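Local structure of translation initiation factor eif-2b-like protein (Chaetomium thermophilum, 4ZEO) at residues V355-E360 / S372-V377. The protein is the delta subunit of the decameric complex eIF2B, the GDP-GTP exchange factor for eIF2, and probably acts in translation initiation. Numbering follows the deposited sequence.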
loop_
_atom_site.group_PDB
_atom_site.type_symbol
_atom_site.label_atom_id
_atom_site.label_comp_id
_atom_site.label_asym_id
_atom_site.label_seq_id
_atom_site.Cartn_x
_atom_site.Cartn_y
_atom_site.Cartn_z
ATOM N N VAL A 355 -15.075 0.330 -12.365
ATOM C CA VAL A 355 -14.373 1.221 -11.468
ATOM C C VAL A 355 -13.237 0.455 -10.778
ATOM O O VAL A 355 -13.469 -0.582 -10.170
ATOM C CB VAL A 355 -15.334 1.802 -10.410
ATOM C CG1 VAL A 355 -14.579 2.628 -9.410
ATOM C CG2 VAL A 355 -16.460 2.613 -11.061
ATOM N N PHE A 356 -12.013 0.954 -10.913
ATOM C CA PHE A 356 -10.853 0.380 -10.248
ATOM C C PHE A 356 -10.374 1.380 -9.226
ATOM O O PHE A 356 -10.094 2.519 -9.559
ATOM C CB PHE A 356 -9.709 0.062 -11.218
ATOM C CG PHE A 356 -9.932 -1.153 -12.074
ATOM C CD1 PHE A 356 -9.287 -2.341 -11.795
ATOM C CD2 PHE A 356 -10.765 -1.100 -13.176
ATOM C CE1 PHE A 356 -9.492 -3.470 -12.603
ATOM C CE2 PHE A 356 -10.979 -2.225 -13.981
ATOM C CZ PHE A 356 -10.345 -3.400 -13.699
ATOM N N LEU A 357 -10.280 0.943 -7.980
ATOM C CA LEU A 357 -9.847 1.788 -6.881
ATOM C C LEU A 357 -8.706 1.160 -6.082
ATOM O O LEU A 357 -8.601 -0.066 -5.981
ATOM C CB LEU A 357 -11.043 2.069 -5.973
ATOM C CG LEU A 357 -12.027 3.235 -6.185
ATOM C CD1 LEU A 357 -11.846 4.175 -7.396
ATOM C CD2 LEU A 357 -13.496 2.829 -5.942
ATOM N N GLY A 358 -7.872 2.014 -5.501
ATOM C CA GLY A 358 -6.808 1.601 -4.613
ATOM C C GLY A 358 -6.950 2.395 -3.322
ATOM O O GLY A 358 -7.601 3.434 -3.299
ATOM N N GLY A 359 -6.322 1.922 -2.249
ATOM C CA GLY A 359 -6.450 2.535 -0.941
ATOM C C GLY A 359 -5.207 2.462 -0.070
ATOM O O GLY A 359 -4.106 2.186 -0.534
ATOM N N GLU A 360 -5.389 2.768 1.207
ATOM C CA GLU A 360 -4.325 2.670 2.193
ATOM C C GLU A 360 -4.427 1.388 3.028
ATOM O O GLU A 360 -3.423 0.865 3.484
ATOM C CB GLU A 360 -4.374 3.878 3.119
ATOM C CG GLU A 360 -3.783 5.152 2.537
ATOM C CD GLU A 360 -2.564 4.952 1.666
ATOM O OE1 GLU A 360 -2.708 4.986 0.423
ATOM O OE2 GLU A 360 -1.461 4.815 2.223
ATOM N N SER A 372 -10.121 10.628 0.745
ATOM C CA SER A 372 -11.474 11.116 0.861
ATOM C C SER A 372 -12.084 11.387 -0.530
ATOM O O SER A 372 -11.447 11.988 -1.399
ATOM C CB SER A 372 -11.453 12.361 1.739
ATOM O OG SER A 372 -12.599 13.141 1.550
ATOM N N GLY A 373 -13.316 10.923 -0.736
ATOM C CA GLY A 373 -13.969 10.991 -2.038
ATOM C C GLY A 373 -14.014 9.649 -2.775
ATOM O O GLY A 373 -14.802 9.491 -3.709
ATOM N N THR A 374 -13.222 8.665 -2.327
ATOM C CA THR A 374 -13.257 7.314 -2.892
ATOM C C THR A 374 -14.613 6.647 -2.654
ATOM O O THR A 374 -15.157 5.973 -3.541
ATOM C CB THR A 374 -12.151 6.418 -2.284
ATOM O OG1 THR A 374 -10.870 6.943 -2.644
ATOM C CG2 THR A 374 -12.260 4.959 -2.771
ATOM N N ALA A 375 -15.149 6.847 -1.446
ATOM C CA ALA A 375 -16.431 6.280 -1.048
ATOM C C ALA A 375 -17.580 6.791 -1.914
ATOM O O ALA A 375 -18.473 6.024 -2.268
ATOM C CB ALA A 375 -16.717 6.580 0.418
ATOM N N ASP A 376 -17.551 8.076 -2.261
ATOM C CA ASP A 376 -18.615 8.638 -3.091
ATOM C C ASP A 376 -18.607 7.977 -4.463
ATOM O O ASP A 376 -19.668 7.662 -5.007
ATOM C CB ASP A 376 -18.476 10.155 -3.201
ATOM C CG ASP A 376 -18.496 10.822 -1.854
ATOM O OD1 ASP A 376 -19.588 11.039 -1.301
ATOM O OD2 ASP A 376 -17.418 11.101 -1.312
ATOM N N VAL A 377 -17.409 7.753 -5.002
ATOM C CA VAL A 377 -17.248 7.082 -6.289
ATOM C C VAL A 377 -17.784 5.640 -6.249
ATOM O O VAL A 377 -18.580 5.252 -7.109
ATOM C CB VAL A 377 -15.764 7.056 -6.717
ATOM C CG1 VAL A 377 -15.593 6.356 -8.064
ATOM C CG2 VAL A 377 -15.229 8.463 -6.797
HETATM O O HOH W 1 -8.804 5.839 -4.094
#
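Val-355 makes the first touch: its CG1 meets CG1 of Val-377 at 4.1 Å, one methyl against another, the two side chains set askew. On both valines CG1 stands anti to the backbone N (chi1 175° and -180°), and that rotamer turns each of these methyls toward the other segment. Two residues on along the strand, Leu-357 faces the helix again. Its CG lies 3.8 Å from CG2 of Thr-374 and its CD2 4.0 Å from the same methyl, the side chains running past one another in opposite directions, while CD1 reaches more loosely to Val-377 CG1 at 4.4 Å. At Gly-358 the contact turns polar: one water donates to Gly-358 O and to Thr-374 OG1, each at 2.8 Å. The same OG1 is also hydrogen-bonded to Pro-371 O, so the threonine divides its work, methyl to the leucine and hydroxyl to the water and to the carbonyl at the end of strand 368-371.

Strand 354-358 is an inner strand of the parallel, Rossmann-like sheet, between 285-289 and 387-391, and helix 374-384 is the helix of the beta-alpha-beta crossover from 354-358 to 387-391, with strands 361-362 and 368-371 inserted ahead of it. Gly-373 is the N-cap of that helix, and Asp-427 accepts from the amides of Gly-373 and Ala-375 at its start. No direct hydrogen bond joins the two segments; across the pair the direct touches are all apolar carbon against carbon, and at Gly-358 a single water links its backbone carbonyl to Thr-374 in the first turn of the helix.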